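Long-range contacts in trichothecene 15-O-acetyltransferase TRI3 (Fusarium sporotrichioides, PDB 3FOT), which acetylates the 15-hydroxyl of trichothecene intermediates in the biosynthesis of T-2 toxin and related Fusarium mycotoxins, as a coenzyme A-dependent BAHD-superfamily enzyme: residues L476-D481 with L489-N494; L50-I55 with V468-L473. All coordinates share one frame; numbering follows the deposited sequence.

Contact 1. Residues L476-D481 with L489-N494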
ATOM      1  N   LEU A 476       4.387 -14.774  -3.761  1.00 12.88           N
ATOM      2  CA  LEU A 476       5.157 -13.626  -4.201  1.00 13.15           C
ATOM      3  C   LEU A 476       4.152 -12.522  -4.407  1.00 13.34           C
ATOM      4  O   LEU A 476       3.177 -12.701  -5.139  1.00 14.43           O
ATOM      5  CB  LEU A 476       5.888 -13.932  -5.513  1.00 12.83           C
ATOM      6  CG  LEU A 476       6.963 -15.019  -5.443  1.00 13.30           C
ATOM      7  CD1 LEU A 476       7.591 -15.180  -6.796  1.00 14.34           C
ATOM      8  CD2 LEU A 476       8.044 -14.716  -4.390  1.00 13.98           C
ATOM      9  N   ALA A 477       4.357 -11.395  -3.729  1.00 13.69           N
ATOM     10  CA  ALA A 477       3.440 -10.275  -3.877  1.00 13.95           C
ATOM     11  C   ALA A 477       4.146  -9.240  -4.725  1.00 13.95           C
ATOM     12  O   ALA A 477       5.143  -8.659  -4.281  1.00 14.13           O
ATOM     13  CB  ALA A 477       3.100  -9.689  -2.501  1.00 14.14           C
ATOM     14  N   ILE A 478       3.590  -8.977  -5.903  1.00 13.95           N
ATOM     15  CA  ILE A 478       4.255  -8.193  -6.924  1.00 14.12           C
ATOM     16  C   ILE A 478       3.539  -6.879  -7.063  1.00 13.46           C
ATOM     17  O   ILE A 478       2.341  -6.851  -7.356  1.00 14.21           O
ATOM     18  CB  ILE A 478       4.305  -8.957  -8.280  1.00 13.84           C
ATOM     19  CG1 ILE A 478       5.006 -10.308  -8.082  1.00 16.56           C
ATOM     20  CG2 ILE A 478       5.056  -8.129  -9.309  1.00 14.85           C
ATOM     21  CD1 ILE A 478       4.679 -11.323  -9.134  1.00 17.80           C
ATOM     22  N   ARG A 479       4.263  -5.783  -6.813  1.00 13.62           N
ATOM     23  CA  ARG A 479       3.653  -4.464  -6.824  1.00 14.49           C
ATOM     24  C   ARG A 479       4.209  -3.646  -7.996  1.00 13.88           C
ATOM     25  O   ARG A 479       5.396  -3.745  -8.300  1.00 14.67           O
ATOM     26  CB  ARG A 479       3.951  -3.726  -5.518  1.00 15.27           C
ATOM     27  CG  ARG A 479       3.762  -4.561  -4.227  1.00 18.05           C
ATOM     28  CD  ARG A 479       3.820  -3.630  -3.003  1.00 17.35           C
ATOM     29  NE  ARG A 479       2.614  -2.812  -2.895  1.00 19.60           N
ATOM     30  CZ  ARG A 479       1.495  -3.172  -2.288  1.00 20.06           C
ATOM     31  NH1 ARG A 479       0.471  -2.325  -2.264  1.00 23.21           N
ATOM     32  NH2 ARG A 479       1.390  -4.359  -1.699  1.00 23.16           N
ATOM     33  N   LEU A 480       3.359  -2.851  -8.634  1.00 12.18           N
ATOM     34  CA  LEU A 480       3.817  -1.938  -9.685  1.00 12.97           C
ATOM     35  C   LEU A 480       3.456  -0.516  -9.310  1.00 13.50           C
ATOM     36  O   LEU A 480       2.307  -0.235  -8.973  1.00 13.94           O
ATOM     37  CB  LEU A 480       3.136  -2.271 -11.025  1.00 12.53           C
ATOM     38  CG  LEU A 480       3.504  -1.377 -12.232  1.00 11.84           C
ATOM     39  CD1 LEU A 480       4.904  -1.666 -12.716  1.00 11.44           C
ATOM     40  CD2 LEU A 480       2.478  -1.479 -13.365  1.00 13.09           C
ATOM     41  N   ASP A 481       4.414   0.397  -9.380  1.00 13.81           N
ATOM     42  CA  ASP A 481       3.988   1.796  -9.409  1.00 14.81           C
ATOM     43  C   ASP A 481       4.843   2.616 -10.352  1.00 13.64           C
ATOM     44  O   ASP A 481       5.640   2.054 -11.111  1.00 14.40           O
ATOM     45  CB  ASP A 481       3.819   2.415  -8.026  1.00 16.65           C
ATOM     46  CG  ASP A 481       5.048   2.354  -7.201  1.00 19.09           C
ATOM     47  OD1 ASP A 481       6.139   2.102  -7.767  1.00 22.62           O
ATOM     48  OD2 ASP A 481       4.896   2.600  -5.968  1.00 22.01           O
ATOM     49  N   LEU A 489       8.895  -2.299 -10.474  1.00 11.00           N
ATOM     50  CA  LEU A 489       8.274  -3.535  -9.999  1.00 13.01           C
ATOM     51  C   LEU A 489       9.015  -3.967  -8.769  1.00 12.58           C
ATOM     52  O   LEU A 489      10.247  -4.018  -8.750  1.00 12.97           O
ATOM     53  CB  LEU A 489       8.309  -4.665 -11.046  1.00 12.67           C
ATOM     54  CG  LEU A 489       7.315  -4.581 -12.203  1.00 16.15           C
ATOM     55  CD1 LEU A 489       7.895  -3.666 -13.241  1.00 20.75           C
ATOM     56  CD2 LEU A 489       7.103  -5.987 -12.816  1.00 16.74           C
ATOM     57  N   ASN A 490       8.252  -4.281  -7.729  1.00 13.03           N
ATOM     58  CA  ASN A 490       8.777  -4.791  -6.464  0.50 13.20           C
ATOM     59  C   ASN A 490       8.130  -6.155  -6.187  1.00 13.05           C
ATOM     60  O   ASN A 490       6.915  -6.282  -6.358  1.00 12.95           O
ATOM     61  CB  ASN A 490       8.397  -3.799  -5.363  0.50 13.52           C
ATOM     62  CG  ASN A 490       9.226  -3.951  -4.084  0.50 15.48           C
ATOM     63  OD1 ASN A 490       9.877  -4.971  -3.842  0.50 16.87           O
ATOM     64  ND2 ASN A 490       9.189  -2.914  -3.251  0.50 17.61           N
ATOM     65  N   ILE A 491       8.918  -7.133  -5.789  1.00 12.36           N
ATOM     66  CA  ILE A 491       8.336  -8.370  -5.311  1.00 12.25           C
ATOM     67  C   ILE A 491       8.693  -8.495  -3.845  1.00 12.03           C
ATOM     68  O   ILE A 491       9.872  -8.490  -3.463  1.00 12.49           O
ATOM     69  CB  ILE A 491       8.818  -9.619  -6.059  1.00 12.59           C
ATOM     70  CG1 ILE A 491       8.572  -9.492  -7.564  1.00 10.93           C
ATOM     71  CG2 ILE A 491       8.093 -10.870  -5.492  1.00 11.76           C
ATOM     72  CD1 ILE A 491       8.913 -10.784  -8.372  1.00 12.37           C
ATOM     73  N   ILE A 492       7.661  -8.580  -3.016  1.00 12.22           N
ATOM     74  CA  ILE A 492       7.880  -8.813  -1.602  1.00 12.88           C
ATOM     75  C   ILE A 492       7.569 -10.278  -1.333  1.00 12.53           C
ATOM     76  O   ILE A 492       6.625 -10.842  -1.905  1.00 12.88           O
ATOM     77  CB  ILE A 492       7.021  -7.902  -0.713  1.00 13.35           C
ATOM     78  CG1 ILE A 492       7.209  -6.436  -1.091  1.00 16.90           C
ATOM     79  CG2 ILE A 492       7.393  -8.053   0.738  1.00 14.96           C
ATOM     80  CD1 ILE A 492       6.058  -5.889  -1.822  1.00 22.95           C
ATOM     81  N   TYR A 493       8.406 -10.883  -0.512  1.00 12.34           N
ATOM     82  CA  TYR A 493       8.289 -12.299  -0.242  1.00 12.94           C
ATOM     83  C   TYR A 493       8.779 -12.529   1.155  1.00 13.14           C
ATOM     84  O   TYR A 493       9.375 -11.631   1.768  1.00 13.85           O
ATOM     85  CB  TYR A 493       9.085 -13.102  -1.258  1.00 13.13           C
ATOM     86  CG  TYR A 493      10.580 -12.963  -1.190  1.00 11.93           C
ATOM     87  CD1 TYR A 493      11.360 -13.979  -0.644  1.00 14.58           C
ATOM     88  CD2 TYR A 493      11.231 -11.828  -1.696  1.00 14.22           C
ATOM     89  CE1 TYR A 493      12.724 -13.870  -0.589  1.00 14.48           C
ATOM     90  CE2 TYR A 493      12.601 -11.721  -1.654  1.00 13.71           C
ATOM     91  CZ  TYR A 493      13.341 -12.751  -1.101  1.00 15.33           C
ATOM     92  OH  TYR A 493      14.715 -12.654  -1.037  1.00 17.12           O
ATOM     93  N   ASN A 494       8.491 -13.707   1.682  1.00 13.51           N
ATOM     94  CA  ASN A 494       9.045 -14.081   2.960  1.00 14.09           C
ATOM     95  C   ASN A 494      10.224 -15.006   2.718  1.00 14.71           C
ATOM     96  O   ASN A 494      10.096 -15.972   1.968  1.00 13.87           O
ATOM     97  CB  ASN A 494       7.984 -14.750   3.810  1.00 14.58           C
ATOM     98  CG  ASN A 494       8.402 -14.838   5.240  1.00 15.20           C
ATOM     99  OD1 ASN A 494       9.113 -15.767   5.620  1.00 18.08           O
ATOM    100  ND2 ASN A 494       8.038 -13.826   6.028  1.00 15.02           N
TER
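Arg-479 leaves its strand on the same face as Ile-492, and its side chain crosses that of Ile-492 obliquely. Its CB sits 4.0 Å from Asn-490 O, its CG packs at 3.6 Å on Ile-492 CD1, and its CD touches the same methyl at 3.4 Å. Chi3 of 73° then bends NE out of the extended run of the chain. Beyond the bend the guanidinium finds its partners outside the two strands: NH1 forms a salt bridge with Asp-439 of the adjoining strand 435-441, and NH2 is hydrogen-bonded to a bound glycerol. Strands 477-483 and 486-494 form an antiparallel beta hairpin, the two inner strands of a mixed four-stranded sheet. Ala-477 with Ile-492 and Arg-479 with Asn-490 are its hydrogen-bonded pairs, the bond from Arg-479 N to Asn-490 O being 2.7 Å long and nearly straight at 171°. On the other face the paired residues are aliphatic: Ile-478 and Ile-491 lie side by side, CG1 to CG1 at 3.7 Å; Leu-480 CD1 meets Leu-489 CD1 at 3.6 Å. Helix 500-516 covers this face through Tyr-506 and Ile-510. Leu-476 spans two neighbours, CB 3.8 Å from Ile-491 CG2 and CD2 3.7 Å from Tyr-493 CB.

Contact 2. Residues L50-I55 with V468-L473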
ATOM      1  N   LEU A  50       2.751  -7.998  10.653  1.00 10.80           N
ATOM      2  CA  LEU A  50       2.796  -8.862   9.481  1.00 11.21           C
ATOM      3  C   LEU A  50       2.361  -8.164   8.201  1.00 10.56           C
ATOM      4  O   LEU A  50       2.798  -8.576   7.145  1.00 11.41           O
ATOM      5  CB  LEU A  50       2.001 -10.162   9.673  1.00 11.00           C
ATOM      6  CG  LEU A  50       2.518 -11.154  10.735  1.00 12.43           C
ATOM      7  CD1 LEU A  50       1.856 -12.506  10.501  1.00 15.02           C
ATOM      8  CD2 LEU A  50       4.038 -11.245  10.711  1.00 13.86           C
ATOM      9  N   TYR A  51       1.510  -7.142   8.293  1.00 10.19           N
ATOM     10  CA  TYR A  51       1.095  -6.378   7.089  1.00 10.97           C
ATOM     11  C   TYR A  51       1.530  -4.898   7.087  1.00 10.14           C
ATOM     12  O   TYR A  51       0.935  -4.095   6.369  1.00  9.89           O
ATOM     13  CB  TYR A  51      -0.434  -6.389   6.909  1.00 12.09           C
ATOM     14  CG  TYR A  51      -1.061  -7.740   6.640  1.00 13.46           C
ATOM     15  CD1 TYR A  51      -1.266  -8.178   5.339  1.00 16.84           C
ATOM     16  CD2 TYR A  51      -1.470  -8.559   7.687  1.00 14.02           C
ATOM     17  CE1 TYR A  51      -1.870  -9.415   5.080  1.00 16.16           C
ATOM     18  CE2 TYR A  51      -2.074  -9.787   7.448  1.00 15.52           C
ATOM     19  CZ  TYR A  51      -2.264 -10.212   6.141  1.00 16.78           C
ATOM     20  OH  TYR A  51      -2.843 -11.445   5.875  1.00 17.58           O
ATOM     21  N   ASP A  52       2.540  -4.546   7.877  1.00  9.84           N
ATOM     22  CA  ASP A  52       2.927  -3.137   8.053  1.00  9.57           C
ATOM     23  C   ASP A  52       3.321  -2.525   6.699  1.00  9.66           C
ATOM     24  O   ASP A  52       3.911  -3.209   5.845  1.00 10.02           O
ATOM     25  CB  ASP A  52       4.107  -3.007   9.027  1.00  9.78           C
ATOM     26  CG  ASP A  52       3.683  -2.959  10.498  1.00  8.45           C
ATOM     27  OD1 ASP A  52       2.557  -3.395  10.854  1.00 10.55           O
ATOM     28  OD2 ASP A  52       4.493  -2.477  11.328  1.00  9.38           O
ATOM     29  N   LEU A  53       2.994  -1.248   6.535  1.00  9.36           N
ATOM     30  CA  LEU A  53       3.324  -0.476   5.331  1.00  9.56           C
ATOM     31  C   LEU A  53       4.596   0.300   5.571  1.00  8.96           C
ATOM     32  O   LEU A  53       4.773   0.876   6.646  1.00  9.66           O
ATOM     33  CB  LEU A  53       2.225   0.560   5.046  1.00  9.79           C
ATOM     34  CG  LEU A  53       0.771   0.122   4.969  1.00 12.10           C
ATOM     35  CD1 LEU A  53      -0.126   1.349   4.953  1.00 14.50           C
ATOM     36  CD2 LEU A  53       0.638  -0.685   3.714  1.00 16.70           C
ATOM     37  N   TYR A  54       5.491   0.311   4.588  1.00  9.04           N
ATOM     38  CA  TYR A  54       6.632   1.219   4.633  1.00  9.17           C
ATOM     39  C   TYR A  54       6.717   1.938   3.299  1.00  9.14           C
ATOM     40  O   TYR A  54       6.525   1.323   2.238  1.00 10.66           O
ATOM     41  CB  TYR A  54       7.936   0.466   4.816  1.00  9.56           C
ATOM     42  CG  TYR A  54       8.124  -0.234   6.133  1.00 10.37           C
ATOM     43  CD1 TYR A  54       8.933   0.338   7.116  1.00 11.22           C
ATOM     44  CD2 TYR A  54       7.538  -1.479   6.383  1.00 12.01           C
ATOM     45  CE1 TYR A  54       9.169  -0.304   8.316  1.00 10.32           C
ATOM     46  CE2 TYR A  54       7.768  -2.143   7.601  1.00 12.98           C
ATOM     47  CZ  TYR A  54       8.582  -1.537   8.556  1.00 10.98           C
ATOM     48  OH  TYR A  54       8.884  -2.126   9.753  1.00 12.87           O
ATOM     49  N   ILE A  55       7.010   3.229   3.362  1.00  8.73           N
ATOM     50  CA  ILE A  55       7.277   4.022   2.147  1.00  8.89           C
ATOM     51  C   ILE A  55       8.690   4.606   2.282  1.00  9.02           C
ATOM     52  O   ILE A  55       8.979   5.322   3.233  1.00  9.15           O
ATOM     53  CB  ILE A  55       6.210   5.127   1.936  1.00  7.81           C
ATOM     54  CG1 ILE A  55       4.811   4.489   1.793  1.00  7.93           C
ATOM     55  CG2 ILE A  55       6.517   5.977   0.643  1.00  8.32           C
ATOM     56  CD1 ILE A  55       3.639   5.488   2.057  1.00  9.55           C
ATOM     57  N   VAL A 468       6.604  -0.569   0.160  1.00 15.37           N
ATOM     58  CA  VAL A 468       6.674  -1.964   0.583  0.50 15.33           C
ATOM     59  C   VAL A 468       5.586  -2.293   1.618  1.00 15.52           C
ATOM     60  O   VAL A 468       5.232  -1.463   2.462  1.00 15.80           O
ATOM     61  CB  VAL A 468       8.110  -2.368   1.070  0.50 15.64           C
ATOM     62  CG1 VAL A 468       9.176  -2.011   0.011  0.50 14.37           C
ATOM     63  CG2 VAL A 468       8.447  -1.708   2.367  0.50 16.37           C
ATOM     64  N   VAL A 469       5.030  -3.500   1.516  1.00 15.19           N
ATOM     65  CA  VAL A 469       4.090  -4.012   2.518  1.00 14.35           C
ATOM     66  C   VAL A 469       4.684  -5.317   2.989  1.00 14.42           C
ATOM     67  O   VAL A 469       5.026  -6.159   2.139  1.00 14.32           O
ATOM     68  CB  VAL A 469       2.702  -4.285   1.938  1.00 14.25           C
ATOM     69  CG1 VAL A 469       1.779  -4.809   3.023  1.00 14.10           C
ATOM     70  CG2 VAL A 469       2.139  -3.003   1.336  1.00 15.63           C
ATOM     71  N   ASN A 470       4.844  -5.489   4.304  1.00 12.37           N
ATOM     72  CA  ASN A 470       5.470  -6.698   4.834  1.00 12.65           C
ATOM     73  C   ASN A 470       4.712  -7.920   4.329  1.00 12.80           C
ATOM     74  O   ASN A 470       3.497  -7.872   4.184  1.00 12.83           O
ATOM     75  CB  ASN A 470       5.449  -6.719   6.359  1.00 11.96           C
ATOM     76  CG  ASN A 470       6.542  -5.849   6.986  1.00 13.36           C
ATOM     77  OD1 ASN A 470       7.486  -5.418   6.316  1.00 12.71           O
ATOM     78  ND2 ASN A 470       6.415  -5.607   8.278  1.00  8.80           N
ATOM     79  N   GLN A 471       5.436  -9.003   4.067  1.00 14.21           N
ATOM     80  CA  GLN A 471       4.831 -10.243   3.578  1.00 15.04           C
ATOM     81  C   GLN A 471       5.193 -11.400   4.511  1.00 16.14           C
ATOM     82  O   GLN A 471       6.376 -11.741   4.658  1.00 15.62           O
ATOM     83  CB  GLN A 471       5.287 -10.551   2.150  1.00 15.35           C
ATOM     84  CG  GLN A 471       4.906 -11.959   1.631  1.00 16.30           C
ATOM     85  CD  GLN A 471       3.405 -12.149   1.436  1.00 17.73           C
ATOM     86  OE1 GLN A 471       2.620 -12.004   2.370  1.00 19.17           O
ATOM     87  NE2 GLN A 471       3.006 -12.510   0.215  1.00 16.31           N
ATOM     88  N   SER A 472       4.160 -11.968   5.134  1.00 15.98           N
ATOM     89  CA  SER A 472       4.299 -13.115   6.018  1.00 16.85           C
ATOM     90  C   SER A 472       3.673 -14.391   5.428  1.00 16.00           C
ATOM     91  O   SER A 472       3.723 -15.448   6.059  1.00 15.65           O
ATOM     92  CB  SER A 472       3.602 -12.808   7.345  1.00 17.86           C
ATOM     93  OG  SER A 472       2.185 -12.677   7.130  1.00 21.96           O
ATOM     94  N   LEU A 473       3.039 -14.270   4.266  1.00 14.15           N
ATOM     95  CA  LEU A 473       2.421 -15.423   3.596  1.00 14.45           C
ATOM     96  C   LEU A 473       3.345 -15.896   2.474  1.00 14.17           C
ATOM     97  O   LEU A 473       4.238 -15.142   2.049  1.00 14.09           O
ATOM     98  CB  LEU A 473       1.005 -15.081   3.096  1.00 14.53           C
ATOM     99  CG  LEU A 473      -0.085 -15.085   4.193  1.00 16.05           C
ATOM    100  CD1 LEU A 473      -1.400 -14.500   3.700  1.00 17.61           C
ATOM    101  CD2 LEU A 473      -0.316 -16.494   4.806  1.00 16.13           C
TER
HETATM  102  O   HOH W   1       1.731 -10.644   5.587  1.00 16.86           O
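Val-468 pairs with Tyr-54 through two backbone hydrogen bonds, Tyr-54 N to Val-468 O and Val-468 N to Tyr-54 O, both 2.8 Å. This is where strands 53-61 and 457-469 run antiparallel within the mixed six-stranded sheet. Val-469 forms the next, non-hydrogen-bonded pair with Leu-53: CG2 lies against Leu-53 CD2, and CG1, anti to the backbone N at chi1 -180°, comes 3.5 Å from Tyr-51 O. That oxygen is hydrogen-bonded to His-186 ND1, and Leu-53 and Val-469 also touch His-186, the first residue of the BAHD HxxxD motif; the contact thus probably helps position this histidine, the general base in the family. Asn-470 N continues the ladder with a bond of 2.9 Å to Asp-52 O. The Asn-470 side chain crosses that of Tyr-54, amide and ring planes 45° apart; ND2 lies in plane at the ring edge, and OD1 approaches CE2 to 3.5 Å. ND2 is bonded to Ala-49 O and Glu-142 OE2, OD1 to Trp-138; Glu-142 and Arg-145 also hold the Tyr-54 hydroxyl. Past Asn-470 direct backbone bonds give way to a water. The CB of Gln-471 points away from 50-55; its OE1 takes a 3.0 Å bond from Leu-473 N, above the amide plane, and its NE2 binds Tyr-475 O. The water donates to Leu-50 O, accepts from Ser-472 N and lies over the centre of the Tyr-51 ring. The Leu-50 side chain lies against Ser-472 CB and OG, CD1 being 3.4 Å from OG. With the Asn-470 amide bonded at both NH2 and carbonyl oxygen, and the Tyr-54 hydroxyl too, their buried polar atoms are paid for; Glu-142 OE2, bonded to both residues, is probably kept ionised, which Arg-145 may favour.

Both contacts contain antiparallel strand pairing, contact 1 along most of its length and contact 2 at one end only. They belong to different sheets: contact 1 is a local hairpin in the four-stranded sheet, whereas contact 2 joins residues more than 400 positions apart in the six-stranded one. Contact 1 is almost wholly buried, with an aliphatic face under helix 500-516. Contact 2 is partly buried, relies more on polar side chains and gives way at its loop end to a water bridge. Their centres lie about 10 Å apart, and strands 457-469 and 477-483 follow each other in the chain. They touch where Asn-494 ND2 probably bonds to Gln-471 O and Ile-492 CG2 packs on Val-469 O.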